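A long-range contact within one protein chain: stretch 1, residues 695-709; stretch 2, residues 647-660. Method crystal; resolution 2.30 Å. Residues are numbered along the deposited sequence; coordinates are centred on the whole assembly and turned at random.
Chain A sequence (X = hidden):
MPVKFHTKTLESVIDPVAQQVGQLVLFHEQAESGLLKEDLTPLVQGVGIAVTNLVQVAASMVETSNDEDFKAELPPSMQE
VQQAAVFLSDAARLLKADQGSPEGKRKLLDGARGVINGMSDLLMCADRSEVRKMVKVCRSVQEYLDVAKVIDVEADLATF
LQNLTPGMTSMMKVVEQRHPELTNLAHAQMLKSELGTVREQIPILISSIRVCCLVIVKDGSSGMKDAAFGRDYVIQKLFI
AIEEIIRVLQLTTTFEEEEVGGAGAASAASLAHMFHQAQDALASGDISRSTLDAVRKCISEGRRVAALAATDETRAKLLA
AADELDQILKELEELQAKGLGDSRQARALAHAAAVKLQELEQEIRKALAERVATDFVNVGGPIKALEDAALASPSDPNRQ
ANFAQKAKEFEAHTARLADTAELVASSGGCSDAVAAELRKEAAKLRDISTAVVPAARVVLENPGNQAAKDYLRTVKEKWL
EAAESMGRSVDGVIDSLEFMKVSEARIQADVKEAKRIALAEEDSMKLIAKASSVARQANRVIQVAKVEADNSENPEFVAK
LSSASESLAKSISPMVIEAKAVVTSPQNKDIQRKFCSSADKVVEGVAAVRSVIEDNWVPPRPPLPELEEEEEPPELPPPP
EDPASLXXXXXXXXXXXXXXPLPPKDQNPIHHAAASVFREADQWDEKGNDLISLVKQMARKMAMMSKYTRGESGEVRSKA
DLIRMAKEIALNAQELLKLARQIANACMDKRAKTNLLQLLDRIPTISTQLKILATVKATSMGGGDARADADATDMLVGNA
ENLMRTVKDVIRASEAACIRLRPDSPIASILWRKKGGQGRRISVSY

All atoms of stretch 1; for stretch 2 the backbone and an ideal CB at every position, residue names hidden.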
# COMPACT_ATOMS: atom_id res chain seq x y z
N VAL A 695 -6.79 9.95 -21.02
CA VAL A 695 -7.67 9.82 -19.87
C VAL A 695 -9.02 10.47 -20.15
O VAL A 695 -10.07 9.92 -19.80
CB VAL A 695 -7.00 10.40 -18.62
CG1 VAL A 695 -7.99 10.45 -17.49
CG2 VAL A 695 -5.80 9.55 -18.22
N LYS A 696 -9.02 11.65 -20.77
CA LYS A 696 -10.28 12.29 -21.13
C LYS A 696 -11.08 11.43 -22.10
O LYS A 696 -12.29 11.23 -21.92
CB LYS A 696 -10.02 13.68 -21.72
CG LYS A 696 -10.12 14.82 -20.72
CD LYS A 696 -9.87 16.15 -21.41
CE LYS A 696 -10.13 17.32 -20.47
NZ LYS A 696 -9.85 18.63 -21.11
N GLN A 697 -10.41 10.92 -23.13
CA GLN A 697 -11.08 10.02 -24.07
C GLN A 697 -11.66 8.81 -23.36
O GLN A 697 -12.79 8.39 -23.64
CB GLN A 697 -10.10 9.59 -25.16
CG GLN A 697 -10.71 8.76 -26.28
CD GLN A 697 -11.35 9.61 -27.37
OE1 GLN A 697 -11.80 10.73 -27.12
NE2 GLN A 697 -11.39 9.08 -28.59
N MET A 698 -10.91 8.24 -22.41
CA MET A 698 -11.40 7.09 -21.67
C MET A 698 -12.62 7.45 -20.83
O MET A 698 -13.55 6.64 -20.70
CB MET A 698 -10.29 6.53 -20.78
CG MET A 698 -10.61 5.19 -20.14
SD MET A 698 -9.21 4.52 -19.22
CE MET A 698 -7.90 4.71 -20.42
N ALA A 699 -12.65 8.65 -20.27
CA ALA A 699 -13.82 9.10 -19.52
C ALA A 699 -15.04 9.22 -20.43
O ALA A 699 -16.13 8.76 -20.08
CB ALA A 699 -13.53 10.43 -18.83
N ARG A 700 -14.86 9.84 -21.60
CA ARG A 700 -15.95 9.93 -22.56
C ARG A 700 -16.50 8.55 -22.91
O ARG A 700 -17.71 8.30 -22.84
CB ARG A 700 -15.48 10.64 -23.83
CG ARG A 700 -14.91 12.04 -23.61
CD ARG A 700 -14.45 12.65 -24.93
NE ARG A 700 -13.75 13.92 -24.74
CZ ARG A 700 -12.44 14.10 -24.92
NH1 ARG A 700 -11.68 13.08 -25.31
NH2 ARG A 700 -11.90 15.29 -24.72
N LYS A 701 -15.60 7.62 -23.26
CA LYS A 701 -16.02 6.27 -23.60
C LYS A 701 -16.76 5.60 -22.44
O LYS A 701 -17.76 4.91 -22.66
CB LYS A 701 -14.80 5.44 -24.01
CG LYS A 701 -14.12 5.92 -25.28
CD LYS A 701 -12.85 5.13 -25.56
CE LYS A 701 -12.22 5.52 -26.88
NZ LYS A 701 -13.13 5.24 -28.03
N MET A 702 -16.29 5.81 -21.21
CA MET A 702 -16.95 5.18 -20.06
C MET A 702 -18.34 5.76 -19.84
O MET A 702 -19.26 5.02 -19.45
CB MET A 702 -16.08 5.35 -18.81
CG MET A 702 -16.61 4.61 -17.59
SD MET A 702 -16.50 2.81 -17.71
CE MET A 702 -14.73 2.56 -17.60
N ALA A 703 -18.52 7.06 -20.08
CA ALA A 703 -19.85 7.65 -20.02
C ALA A 703 -20.76 7.04 -21.08
O ALA A 703 -21.94 6.75 -20.82
CB ALA A 703 -19.77 9.16 -20.19
N MET A 704 -20.23 6.84 -22.30
CA MET A 704 -21.02 6.16 -23.32
C MET A 704 -21.41 4.76 -22.88
O MET A 704 -22.55 4.32 -23.12
CB MET A 704 -20.24 6.11 -24.64
CG MET A 704 -19.92 7.47 -25.22
SD MET A 704 -21.37 8.54 -25.26
CE MET A 704 -22.44 7.65 -26.38
N MET A 705 -20.50 4.04 -22.22
CA MET A 705 -20.84 2.72 -21.69
C MET A 705 -21.99 2.82 -20.69
O MET A 705 -22.94 2.03 -20.75
CB MET A 705 -19.63 2.06 -21.03
CG MET A 705 -20.04 0.80 -20.25
SD MET A 705 -18.72 -0.11 -19.43
CE MET A 705 -17.73 -0.59 -20.84
N SER A 706 -21.92 3.79 -19.78
CA SER A 706 -23.02 4.00 -18.84
C SER A 706 -24.34 4.15 -19.58
O SER A 706 -25.34 3.48 -19.26
CB SER A 706 -22.75 5.23 -17.98
OG SER A 706 -23.87 5.56 -17.18
N LYS A 707 -24.36 5.01 -20.61
CA LYS A 707 -25.58 5.20 -21.39
C LYS A 707 -26.04 3.89 -22.03
O LYS A 707 -27.24 3.63 -22.12
CB LYS A 707 -25.35 6.27 -22.46
CG LYS A 707 -26.51 6.46 -23.43
CD LYS A 707 -26.28 7.66 -24.33
CE LYS A 707 -27.35 7.76 -25.40
NZ LYS A 707 -27.29 6.60 -26.34
N TYR A 708 -25.10 3.06 -22.47
CA TYR A 708 -25.47 1.83 -23.17
C TYR A 708 -25.99 0.75 -22.22
O TYR A 708 -26.86 -0.03 -22.60
CB TYR A 708 -24.29 1.31 -23.98
CG TYR A 708 -23.86 2.26 -25.07
CD1 TYR A 708 -24.78 3.10 -25.69
CD2 TYR A 708 -22.53 2.33 -25.49
CE1 TYR A 708 -24.40 3.97 -26.69
CE2 TYR A 708 -22.14 3.20 -26.48
CZ TYR A 708 -23.08 4.02 -27.08
OH TYR A 708 -22.69 4.89 -28.07
N THR A 709 -25.46 0.68 -20.99
CA THR A 709 -26.03 -0.26 -20.03
C THR A 709 -27.37 0.24 -19.51
O THR A 709 -28.21 -0.58 -19.11
CB THR A 709 -25.07 -0.49 -18.85
OG1 THR A 709 -25.10 0.64 -17.97
CG2 THR A 709 -23.66 -0.71 -19.35
N UNK A 647 -14.05 16.28 -32.97
CA UNK A 647 -14.38 15.01 -32.32
C UNK A 647 -15.50 14.28 -33.06
O UNK A 647 -16.39 14.90 -33.62
CB UNK A 647 -14.79 15.25 -30.86
N UNK A 648 -15.44 12.94 -33.05
CA UNK A 648 -16.54 12.16 -33.61
C UNK A 648 -17.82 12.37 -32.80
O UNK A 648 -17.80 12.85 -31.67
CB UNK A 648 -16.18 10.67 -33.65
N UNK A 649 -18.95 12.01 -33.42
CA UNK A 649 -20.24 12.23 -32.79
C UNK A 649 -20.35 11.53 -31.44
O UNK A 649 -20.99 12.04 -30.52
CB UNK A 649 -21.36 11.75 -33.72
N UNK A 650 -19.72 10.36 -31.31
CA UNK A 650 -19.78 9.60 -30.06
C UNK A 650 -19.08 10.36 -28.94
O UNK A 650 -19.67 10.63 -27.88
CB UNK A 650 -19.15 8.22 -30.24
N UNK A 651 -17.81 10.72 -29.15
CA UNK A 651 -17.06 11.43 -28.12
C UNK A 651 -17.58 12.84 -27.92
O UNK A 651 -17.41 13.41 -26.84
CB UNK A 651 -15.57 11.47 -28.48
N UNK A 652 -18.20 13.43 -28.94
CA UNK A 652 -18.81 14.75 -28.78
C UNK A 652 -20.03 14.68 -27.88
O UNK A 652 -20.19 15.51 -26.97
CB UNK A 652 -19.20 15.33 -30.14
N UNK A 653 -20.91 13.70 -28.12
CA UNK A 653 -22.05 13.51 -27.23
C UNK A 653 -21.59 13.19 -25.81
O UNK A 653 -22.19 13.66 -24.84
CB UNK A 653 -22.95 12.39 -27.76
N UNK A 654 -20.51 12.41 -25.68
CA UNK A 654 -19.97 12.14 -24.35
C UNK A 654 -19.41 13.40 -23.70
O UNK A 654 -19.49 13.56 -22.48
CB UNK A 654 -18.88 11.07 -24.43
N UNK A 655 -18.84 14.31 -24.50
CA UNK A 655 -18.39 15.59 -23.97
C UNK A 655 -19.57 16.40 -23.44
O UNK A 655 -19.51 16.95 -22.33
CB UNK A 655 -17.64 16.38 -25.05
N UNK A 656 -20.64 16.49 -24.23
CA UNK A 656 -21.82 17.22 -23.77
C UNK A 656 -22.41 16.58 -22.52
O UNK A 656 -22.90 17.29 -21.63
CB UNK A 656 -22.88 17.28 -24.88
N UNK A 657 -22.37 15.25 -22.42
CA UNK A 657 -22.87 14.59 -21.22
C UNK A 657 -22.01 14.92 -20.01
O UNK A 657 -22.53 15.23 -18.93
CB UNK A 657 -22.92 13.08 -21.43
N UNK A 658 -20.69 14.85 -20.17
CA UNK A 658 -19.79 15.05 -19.04
C UNK A 658 -19.65 16.51 -18.63
O UNK A 658 -19.17 16.79 -17.53
CB UNK A 658 -18.41 14.48 -19.38
N UNK A 659 -20.05 17.44 -19.49
CA UNK A 659 -20.08 18.85 -19.12
C UNK A 659 -21.47 19.34 -18.75
O UNK A 659 -21.59 20.45 -18.22
CB UNK A 659 -19.53 19.70 -20.27
N UNK A 660 -22.50 18.55 -19.00
CA UNK A 660 -23.84 18.83 -18.50
C UNK A 660 -23.91 18.47 -17.03
O UNK A 660 -23.03 17.79 -16.50
CB UNK A 660 -24.90 18.06 -19.30

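Two helices cross almost at right angles, 86° between their directions and 8.6 Å between axes, so the backbones come close only near the crossing, and outlying positions must reach with their side chains.

Position 647 precedes the helix, its CB pointing toward stretch 1 but with nothing within 5.5 Å; a long apolar or polar chain could reach. It is Leu-647, whose CD1 lies over one face of the Arg-700 guanidinium, 4.2 Å from Arg-700 NE. Position 648, the N-cap, has a phi many residues tolerate; it is Pro-648. Position 649 is out of reach: Ala-649.

At 650 the CB points sideways, 5.3 Å from Tyr-708 OH, so an extended acceptor would suit, as would an apolar chain near Met-704. Glu-650 OE2 accepts a hydrogen bond from Tyr-708 OH, 3.2 Å.

Position 651 also starts sideways, its CB 3.9 Å from Arg-700 CD, beside a hollow formed by Gln-697, Arg-700, Lys-701 and Met-704. A flexible, unbranched apolar chain would fill it. Met-651 is the knob: its SD is 3.8 Å from Lys-701 CG and its CE 4.3 Å from Met-704 CG.

Position 652 points away and suits polar residues; Gln-652 makes a weak hydrogen bond to the side chain at 656. At 653 a sideways CB, 4.9 Å from Met-704 SD, could send an acidic chain toward Lys-707. Glu-653 does so, but its OE2 stays 4.1 Å from Lys-707 NZ, beyond a salt bridge.

Position 654 is the crossing point, its CA 4.9 Å from Arg-700 CA. The ideal CB is already 3.4 Å from Arg-700 O and 3.6 Å from Met-704 SD, favouring a small residue. Ala-654 helps frame the hole that receives Met-704.

At 655 the ideal CB lies 4.6 Å from Arg-700 NE, inviting an acid or another acceptor. Glu-655 forms the salt bridge, OE2 taking hydrogen bonds from Arg-700 NE at 2.6 Å and Arg-700 NH2 at 2.8 Å. Position 656 is out of reach: Glu-656.

Position 657 points toward stretch 1 near Ala-703, whose small CB leaves room for a long apolar chain. Met-657 brings its CE 3.8 Å from Ala-703 CB and 3.6 Å from Met-704 SD. Position 658 points roughly at Ala-699, but its ideal CB has nothing within 5.5 Å, so a longer apolar chain suits; Leu-658 places CD2 4.0 Å from Ala-703 CB and CD1 4.0 Å from Ala-699 CB.

Position 659 faces sideways; Lys-696 would favour a long acid or neutral polar chain. Arg-659 instead brings NH2 4.2 Å from Lys-696 NZ, like charges close together, while its NE salt-bridges Glu-655 OE1 at 3.2 Å. Position 660 makes no contact: Ala-660.

Stretch 2 (647-660) LPAEMQEAEEMLRA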
# COMPACT_ATOMS: atom_id res chain seq x y z
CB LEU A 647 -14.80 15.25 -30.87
CG LEU A 647 -13.72 15.70 -29.89
CD1 LEU A 647 -14.29 15.82 -28.49
CD2 LEU A 647 -12.54 14.74 -29.91
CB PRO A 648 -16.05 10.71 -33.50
CG PRO A 648 -15.00 10.75 -32.43
CD PRO A 648 -14.35 12.09 -32.55
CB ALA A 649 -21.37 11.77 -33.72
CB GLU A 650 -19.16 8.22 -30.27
CG GLU A 650 -19.88 7.09 -29.57
CD GLU A 650 -19.37 5.73 -30.02
OE1 GLU A 650 -18.41 5.68 -30.82
OE2 GLU A 650 -19.92 4.71 -29.56
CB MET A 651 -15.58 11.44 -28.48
CG MET A 651 -14.98 10.06 -28.72
SD MET A 651 -15.03 9.00 -27.26
CE MET A 651 -16.44 7.96 -27.61
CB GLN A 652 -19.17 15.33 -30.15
CG GLN A 652 -20.12 16.52 -30.10
CD GLN A 652 -19.50 17.75 -29.47
OE1 GLN A 652 -18.28 17.88 -29.40
NE2 GLN A 652 -20.35 18.67 -29.00
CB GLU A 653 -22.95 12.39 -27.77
CG GLU A 653 -24.15 12.10 -26.88
CD GLU A 653 -24.93 10.89 -27.34
OE1 GLU A 653 -24.68 10.41 -28.47
OE2 GLU A 653 -25.80 10.42 -26.58
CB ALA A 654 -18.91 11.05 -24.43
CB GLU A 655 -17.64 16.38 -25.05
CG GLU A 655 -16.18 16.02 -25.19
CD GLU A 655 -15.29 16.80 -24.24
OE1 GLU A 655 -15.58 17.99 -23.99
OE2 GLU A 655 -14.31 16.22 -23.73
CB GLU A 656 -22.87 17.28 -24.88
CG GLU A 656 -22.49 18.19 -26.03
CD GLU A 656 -23.68 18.52 -26.91
OE1 GLU A 656 -24.81 18.12 -26.56
OE2 GLU A 656 -23.49 19.18 -27.95
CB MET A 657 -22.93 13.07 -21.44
CG MET A 657 -24.03 12.60 -22.37
SD MET A 657 -24.32 10.83 -22.21
CE MET A 657 -22.66 10.19 -22.37
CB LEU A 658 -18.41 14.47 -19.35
CG LEU A 658 -18.35 12.94 -19.36
CD1 LEU A 658 -16.93 12.45 -19.62
CD2 LEU A 658 -18.88 12.38 -18.04
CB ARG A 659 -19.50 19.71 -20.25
CG ARG A 659 -18.05 19.38 -20.55
CD ARG A 659 -17.39 20.39 -21.47
NE ARG A 659 -15.98 20.09 -21.65
CZ ARG A 659 -15.02 20.47 -20.81
NH1 ARG A 659 -15.32 21.17 -19.73
NH2 ARG A 659 -13.75 20.15 -21.06
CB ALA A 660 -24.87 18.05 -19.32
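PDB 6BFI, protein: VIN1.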